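PDB 5KEI: 2,3-dihydroxybenzoate-AMP ligase from Mycobacterium smegmatis, which belongs to the AMP-binding (ANL) enzyme superfamily, with a large N-terminal region and a smaller C-terminal domain. Local coordinates for residues T322-A334 with V341-F353. Sequence-based numbering, arbitrary orientation.
Sequences TLRLLQVGGAKLA and VRGALTPGLQQVF
Parallel strands 325-328 and 349-354 pair as the two outer elements of a beta-alpha-beta unit, joined through helix 335-344. Gly348 O accepts from Leu326 N (2.9 Å), and the ladder continues with Gln350 N to Leu326 O, Val328 N to Gln350 O and Val352 N to Val328 O. Gln327 and Gln350 therefore sit abreast on one face, their side chains extended side by side, with the amide planes turned 43° apart. Gln327 NE2 donates to Gln350 OE1 at 3.1 Å, nearly along the C=O axis of the acceptor. A second acceptor, Cys263 O, takes the same NE2 of Gln327, while Gln350 NE2 donates to Thr363 O, so both buried amides are fixed in rotation.

On the opposite face Leu326 packs against the last part of helix 335-344 and the turn that follows it. Its CG, anti to the backbone N at chi1 178°, carries CD2 to Leu345 CD1 (3.5 Å) and Val341 CG1. Leu326 CB rests 3.6 Å from Thr346 CG2. Farther along, Leu349 CD1 touches Val328 CG2 at 3.8 Å and meets Leu333 CD2 tip to tip; helix 303-310 shares the cover of this face. The OG1 of Thr346 accepts from Gly348 N (3.0 Å), an ST turn leading into the second strand. Parallel pairing with a largely apolar face is characteristic of a beta-alpha-beta crossover, here within one of the two large mixed sheets, in which the two strands are neighbours.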
ATOM      1  N   THR A 322       0.698  -9.922 -28.414  1.00 54.14           N
ATOM      2  CA  THR A 322       1.146  -8.556 -28.158  1.00 49.88           C
ATOM      3  C   THR A 322       1.723  -8.401 -26.751  1.00 44.13           C
ATOM      4  O   THR A 322       2.611  -7.583 -26.530  1.00 35.62           O
ATOM      5  CB  THR A 322      -0.005  -7.547 -28.375  1.00 50.86           C
ATOM      6  OG1 THR A 322       0.426  -6.232 -27.998  1.00 54.95           O
ATOM      7  CG2 THR A 322      -1.247  -7.945 -27.573  1.00 37.09           C
ATOM      8  N   LEU A 323       1.229  -9.212 -25.817  1.00 45.83           N
ATOM      9  CA  LEU A 323       1.696  -9.191 -24.433  1.00 40.42           C
ATOM     10  C   LEU A 323       3.195  -9.560 -24.353  1.00 35.74           C
ATOM     11  O   LEU A 323       3.674 -10.435 -25.063  1.00 41.71           O
ATOM     12  CB  LEU A 323       0.831 -10.137 -23.583  1.00 32.21           C
ATOM     13  CG  LEU A 323       0.855 -10.009 -22.058  1.00 36.38           C
ATOM     14  CD1 LEU A 323       0.219  -8.715 -21.574  1.00 38.17           C
ATOM     15  CD2 LEU A 323       0.170 -11.191 -21.409  1.00 37.66           C
ATOM     16  N   ARG A 324       3.933  -8.864 -23.504  1.00 34.38           N
ATOM     17  CA  ARG A 324       5.369  -9.059 -23.403  1.00 36.05           C
ATOM     18  C   ARG A 324       5.830  -9.024 -21.957  1.00 34.77           C
ATOM     19  O   ARG A 324       6.909  -9.510 -21.630  1.00 34.38           O
ATOM     20  CB  ARG A 324       6.112  -7.985 -24.186  1.00 38.35           C
ATOM     21  CG  ARG A 324       5.995  -6.605 -23.582  1.00 32.96           C
ATOM     22  CD  ARG A 324       7.349  -5.955 -23.523  1.00 40.95           C
ATOM     23  NE  ARG A 324       7.335  -4.610 -22.947  1.00 36.41           N
ATOM     24  CZ  ARG A 324       8.104  -4.217 -21.937  1.00 34.76           C
ATOM     25  NH1 ARG A 324       8.943  -5.072 -21.367  1.00 31.22           N
ATOM     26  NH2 ARG A 324       8.035  -2.961 -21.502  1.00 37.47           N
ATOM     27  N   LEU A 325       5.007  -8.426 -21.100  1.00 33.51           N
ATOM     28  CA  LEU A 325       5.307  -8.330 -19.683  1.00 30.10           C
ATOM     29  C   LEU A 325       4.059  -8.648 -18.881  1.00 31.07           C
ATOM     30  O   LEU A 325       3.097  -7.877 -18.879  1.00 28.56           O
ATOM     31  CB  LEU A 325       5.837  -6.934 -19.313  1.00 29.64           C
ATOM     32  CG  LEU A 325       6.103  -6.677 -17.813  1.00 28.31           C
ATOM     33  CD1 LEU A 325       7.251  -7.510 -17.282  1.00 25.98           C
ATOM     34  CD2 LEU A 325       6.371  -5.222 -17.564  1.00 23.43           C
ATOM     35  N   LEU A 326       4.083  -9.794 -18.215  1.00 29.67           N
ATOM     36  CA  LEU A 326       3.081 -10.153 -17.224  1.00 24.03           C
ATOM     37  C   LEU A 326       3.716 -10.157 -15.843  1.00 24.46           C
ATOM     38  O   LEU A 326       4.470 -11.065 -15.501  1.00 26.71           O
ATOM     39  CB  LEU A 326       2.471 -11.512 -17.530  1.00 27.83           C
ATOM     40  CG  LEU A 326       1.445 -12.007 -16.509  1.00 31.33           C
ATOM     41  CD1 LEU A 326       0.331 -11.008 -16.416  1.00 29.46           C
ATOM     42  CD2 LEU A 326       0.902 -13.339 -16.933  1.00 27.33           C
ATOM     43  N   GLN A 327       3.439  -9.116 -15.067  1.00 23.95           N
ATOM     44  CA  GLN A 327       3.889  -9.061 -13.687  1.00 26.30           C
ATOM     45  C   GLN A 327       2.942  -9.873 -12.828  1.00 26.08           C
ATOM     46  O   GLN A 327       1.727  -9.860 -13.051  1.00 29.35           O
ATOM     47  CB  GLN A 327       3.936  -7.626 -13.145  1.00 24.06           C
ATOM     48  CG  GLN A 327       4.714  -6.604 -13.940  1.00 22.02           C
ATOM     49  CD  GLN A 327       4.597  -5.203 -13.317  1.00 26.80           C
ATOM     50  OE1 GLN A 327       3.519  -4.592 -13.321  1.00 25.72           O
ATOM     51  NE2 GLN A 327       5.693  -4.719 -12.738  1.00 20.69           N
ATOM     52  N   VAL A 328       3.490 -10.575 -11.841  1.00 29.04           N
ATOM     53  CA  VAL A 328       2.675 -11.276 -10.858  1.00 24.37           C
ATOM     54  C   VAL A 328       3.198 -10.992  -9.450  1.00 24.87           C
ATOM     55  O   VAL A 328       4.376 -11.172  -9.157  1.00 27.75           O
ATOM     56  CB  VAL A 328       2.636 -12.774 -11.138  1.00 29.82           C
ATOM     57  CG1 VAL A 328       1.802 -13.506 -10.068  1.00 29.02           C
ATOM     58  CG2 VAL A 328       2.065 -13.019 -12.536  1.00 26.56           C
ATOM     59  N   GLY A 329       2.313 -10.494  -8.596  1.00 24.86           N
ATOM     60  CA  GLY A 329       2.677 -10.104  -7.249  1.00 28.02           C
ATOM     61  C   GLY A 329       1.459 -10.180  -6.355  1.00 33.75           C
ATOM     62  O   GLY A 329       0.406 -10.622  -6.787  1.00 34.07           O
ATOM     63  N   GLY A 330       1.596  -9.751  -5.108  1.00 36.06           N
ATOM     64  CA  GLY A 330       0.472  -9.736  -4.198  1.00 34.61           C
ATOM     65  C   GLY A 330       0.348 -10.958  -3.312  1.00 40.29           C
ATOM     66  O   GLY A 330      -0.446 -10.959  -2.363  1.00 56.10           O
ATOM     67  N   ALA A 331       1.133 -11.984  -3.618  1.00 31.60           N
ATOM     68  CA  ALA A 331       1.174 -13.251  -2.882  1.00 32.52           C
ATOM     69  C   ALA A 331       2.165 -14.110  -3.641  1.00 26.21           C
ATOM     70  O   ALA A 331       2.506 -13.763  -4.763  1.00 33.68           O
ATOM     71  CB  ALA A 331      -0.196 -13.920  -2.811  1.00 34.46           C
ATOM     72  N   LYS A 332       2.628 -15.220  -3.076  1.00 31.56           N
ATOM     73  CA  LYS A 332       3.730 -15.941  -3.732  1.00 33.01           C
ATOM     74  C   LYS A 332       3.279 -16.825  -4.899  1.00 26.71           C
ATOM     75  O   LYS A 332       2.443 -17.688  -4.751  1.00 32.48           O
ATOM     76  CB  LYS A 332       4.513 -16.785  -2.730  1.00 33.34           C
ATOM     77  CG  LYS A 332       5.762 -17.466  -3.338  1.00 34.35           C
ATOM     78  CD  LYS A 332       6.333 -18.528  -2.405  1.00 36.73           C
ATOM     79  CE  LYS A 332       7.689 -19.012  -2.861  1.00 33.75           C
ATOM     80  NZ  LYS A 332       7.637 -19.304  -4.309  1.00 40.91           N
ATOM     81  N   LEU A 333       3.848 -16.593  -6.071  1.00 29.13           N
ATOM     82  CA  LEU A 333       3.610 -17.484  -7.192  1.00 29.28           C
ATOM     83  C   LEU A 333       4.425 -18.759  -6.997  1.00 33.35           C
ATOM     84  O   LEU A 333       5.657 -18.718  -6.968  1.00 25.59           O
ATOM     85  CB  LEU A 333       3.978 -16.816  -8.509  1.00 26.37           C
ATOM     86  CG  LEU A 333       3.617 -17.593  -9.768  1.00 27.48           C
ATOM     87  CD1 LEU A 333       2.128 -17.843  -9.801  1.00 24.10           C
ATOM     88  CD2 LEU A 333       4.064 -16.829 -11.009  1.00 29.25           C
ATOM     89  N   ALA A 334       3.730 -19.881  -6.838  1.00 31.25           N
ATOM     90  CA  ALA A 334       4.384 -21.179  -6.749  1.00 32.33           C
ATOM     91  C   ALA A 334       5.070 -21.483  -8.086  1.00 31.10           C
ATOM     92  O   ALA A 334       4.555 -21.136  -9.142  1.00 32.45           O
ATOM     93  CB  ALA A 334       3.367 -22.271  -6.378  1.00 28.00           C
ATOM     94  N   VAL A 341       2.135 -20.438 -16.207  1.00 32.29           N
ATOM     95  CA  VAL A 341       1.959 -19.094 -16.712  1.00 31.49           C
ATOM     96  C   VAL A 341       2.859 -18.800 -17.906  1.00 34.06           C
ATOM     97  O   VAL A 341       2.401 -18.246 -18.901  1.00 39.56           O
ATOM     98  CB  VAL A 341       2.217 -18.065 -15.609  1.00 30.39           C
ATOM     99  CG1 VAL A 341       2.448 -16.674 -16.206  1.00 33.37           C
ATOM    100  CG2 VAL A 341       1.063 -18.075 -14.629  1.00 25.70           C
ATOM    101  N   ARG A 342       4.133 -19.161 -17.851  1.00 31.44           N
ATOM    102  CA  ARG A 342       4.946 -18.801 -19.007  1.00 38.97           C
ATOM    103  C   ARG A 342       5.110 -19.948 -20.000  1.00 35.96           C
ATOM    104  O   ARG A 342       6.038 -19.974 -20.793  1.00 43.37           O
ATOM    105  CB  ARG A 342       6.306 -18.232 -18.574  1.00 37.28           C
ATOM    106  CG  ARG A 342       7.140 -19.055 -17.672  1.00 34.64           C
ATOM    107  CD  ARG A 342       8.329 -18.217 -17.201  1.00 34.30           C
ATOM    108  NE  ARG A 342       9.117 -17.685 -18.316  1.00 37.36           N
ATOM    109  CZ  ARG A 342       9.941 -18.410 -19.079  1.00 40.21           C
ATOM    110  NH1 ARG A 342      10.091 -19.723 -18.877  1.00 36.46           N
ATOM    111  NH2 ARG A 342      10.609 -17.822 -20.062  1.00 36.91           N
ATOM    112  N   GLY A 343       4.178 -20.887 -19.968  1.00 39.26           N
ATOM    113  CA  GLY A 343       4.071 -21.861 -21.035  1.00 37.61           C
ATOM    114  C   GLY A 343       2.756 -21.642 -21.760  1.00 41.52           C
ATOM    115  O   GLY A 343       2.601 -21.996 -22.924  1.00 44.16           O
ATOM    116  N   ALA A 344       1.808 -21.028 -21.060  1.00 45.34           N
ATOM    117  CA  ALA A 344       0.455 -20.868 -21.571  1.00 42.91           C
ATOM    118  C   ALA A 344       0.090 -19.410 -21.856  1.00 45.49           C
ATOM    119  O   ALA A 344      -0.834 -19.149 -22.627  1.00 51.36           O
ATOM    120  CB  ALA A 344      -0.535 -21.473 -20.593  1.00 38.00           C
ATOM    121  N   LEU A 345       0.799 -18.463 -21.246  1.00 44.09           N
ATOM    122  CA  LEU A 345       0.457 -17.040 -21.400  1.00 43.02           C
ATOM    123  C   LEU A 345       1.527 -16.210 -22.100  1.00 45.41           C
ATOM    124  O   LEU A 345       1.249 -15.557 -23.101  1.00 50.42           O
ATOM    125  CB  LEU A 345       0.163 -16.401 -20.039  1.00 43.07           C
ATOM    126  CG  LEU A 345      -1.145 -16.744 -19.330  1.00 41.92           C
ATOM    127  CD1 LEU A 345      -1.273 -15.895 -18.063  1.00 37.43           C
ATOM    128  CD2 LEU A 345      -2.330 -16.517 -20.260  1.00 39.45           C
ATOM    129  N   THR A 346       2.734 -16.215 -21.544  1.00 40.66           N
ATOM    130  CA  THR A 346       3.850 -15.421 -22.047  1.00 36.27           C
ATOM    131  C   THR A 346       5.114 -15.778 -21.260  1.00 41.07           C
ATOM    132  O   THR A 346       5.071 -15.893 -20.029  1.00 39.77           O
ATOM    133  CB  THR A 346       3.597 -13.875 -21.946  1.00 37.94           C
ATOM    134  OG1 THR A 346       4.789 -13.172 -22.316  1.00 34.72           O
ATOM    135  CG2 THR A 346       3.196 -13.453 -20.522  1.00 34.73           C
ATOM    136  N   PRO A 347       6.248 -15.953 -21.965  1.00 39.66           N
ATOM    137  CA  PRO A 347       7.511 -16.200 -21.262  1.00 35.08           C
ATOM    138  C   PRO A 347       7.926 -14.965 -20.471  1.00 32.79           C
ATOM    139  O   PRO A 347       8.771 -15.058 -19.576  1.00 31.24           O
ATOM    140  CB  PRO A 347       8.499 -16.494 -22.398  1.00 37.30           C
ATOM    141  CG  PRO A 347       7.921 -15.817 -23.585  1.00 38.21           C
ATOM    142  CD  PRO A 347       6.429 -15.882 -23.426  1.00 34.82           C
ATOM    143  N   GLY A 348       7.320 -13.828 -20.818  1.00 33.14           N
ATOM    144  CA  GLY A 348       7.650 -12.532 -20.247  1.00 31.45           C
ATOM    145  C   GLY A 348       7.070 -12.301 -18.861  1.00 31.79           C
ATOM    146  O   GLY A 348       6.586 -11.221 -18.561  1.00 35.09           O
ATOM    147  N   LEU A 349       7.124 -13.332 -18.025  1.00 29.89           N
ATOM    148  CA  LEU A 349       6.714 -13.257 -16.641  1.00 31.21           C
ATOM    149  C   LEU A 349       7.705 -12.413 -15.872  1.00 29.71           C
ATOM    150  O   LEU A 349       8.916 -12.504 -16.098  1.00 33.87           O
ATOM    151  CB  LEU A 349       6.626 -14.659 -16.026  1.00 27.21           C
ATOM    152  CG  LEU A 349       6.655 -14.801 -14.499  1.00 30.11           C
ATOM    153  CD1 LEU A 349       5.341 -14.313 -13.883  1.00 29.53           C
ATOM    154  CD2 LEU A 349       6.984 -16.247 -14.065  1.00 23.17           C
ATOM    155  N   GLN A 350       7.195 -11.578 -14.977  1.00 22.90           N
ATOM    156  CA  GLN A 350       8.053 -10.920 -14.007  1.00 24.08           C
ATOM    157  C   GLN A 350       7.457 -11.117 -12.635  1.00 26.06           C
ATOM    158  O   GLN A 350       6.275 -10.846 -12.436  1.00 24.56           O
ATOM    159  CB  GLN A 350       8.199  -9.442 -14.310  1.00 25.66           C
ATOM    160  CG  GLN A 350       9.078  -8.704 -13.335  1.00 23.79           C
ATOM    161  CD  GLN A 350       9.028  -7.228 -13.580  1.00 27.75           C
ATOM    162  OE1 GLN A 350       7.954  -6.632 -13.525  1.00 29.99           O
ATOM    163  NE2 GLN A 350      10.179  -6.621 -13.875  1.00 26.40           N
ATOM    164  N   GLN A 351       8.249 -11.624 -11.695  1.00 26.81           N
ATOM    165  CA  GLN A 351       7.754 -11.755 -10.334  1.00 27.57           C
ATOM    166  C   GLN A 351       8.043 -10.468  -9.579  1.00 30.06           C
ATOM    167  O   GLN A 351       9.125  -9.862  -9.708  1.00 29.28           O
ATOM    168  CB  GLN A 351       8.356 -12.974  -9.620  1.00 26.39           C
ATOM    169  CG  GLN A 351       7.895 -14.312 -10.216  1.00 28.69           C
ATOM    170  CD  GLN A 351       7.812 -15.466  -9.201  1.00 29.58           C
ATOM    171  OE1 GLN A 351       7.393 -15.278  -8.062  1.00 27.30           O
ATOM    172  NE2 GLN A 351       8.211 -16.667  -9.629  1.00 31.96           N
ATOM    173  N   VAL A 352       7.042 -10.026  -8.827  1.00 31.04           N
ATOM    174  CA  VAL A 352       7.157  -8.812  -8.039  1.00 29.83           C
ATOM    175  C   VAL A 352       6.779  -9.080  -6.583  1.00 26.61           C
ATOM    176  O   VAL A 352       5.668  -9.484  -6.297  1.00 34.90           O
ATOM    177  CB  VAL A 352       6.259  -7.697  -8.594  1.00 26.85           C
ATOM    178  CG1 VAL A 352       6.512  -6.387  -7.829  1.00 23.26           C
ATOM    179  CG2 VAL A 352       6.481  -7.539 -10.092  1.00 21.67           C
ATOM    180  N   PHE A 353       7.716  -8.860  -5.673  1.00 26.62           N
ATOM    181  CA  PHE A 353       7.445  -8.930  -4.250  1.00 26.26           C
ATOM    182  C   PHE A 353       7.634  -7.543  -3.680  1.00 27.02           C
ATOM    183  O   PHE A 353       8.767  -7.075  -3.509  1.00 22.91           O
ATOM    184  CB  PHE A 353       8.355  -9.954  -3.564  1.00 30.40           C
ATOM    185  CG  PHE A 353       8.385  -9.847  -2.066  1.00 28.90           C
ATOM    186  CD1 PHE A 353       7.213  -9.910  -1.326  1.00 33.71           C
ATOM    187  CD2 PHE A 353       9.593  -9.711  -1.392  1.00 29.93           C
ATOM    188  CE1 PHE A 353       7.243  -9.815   0.064  1.00 31.16           C
ATOM    189  CE2 PHE A 353       9.625  -9.618  -0.008  1.00 32.15           C
ATOM    190  CZ  PHE A 353       8.450  -9.678   0.717  1.00 28.26           C
TER
HETATM  191  O   HOH W   1       5.383 -11.930  -4.667  1.00 34.35           O
HETATM  192  O   HOH W   2       8.201 -19.100  -7.427  1.00 27.50           O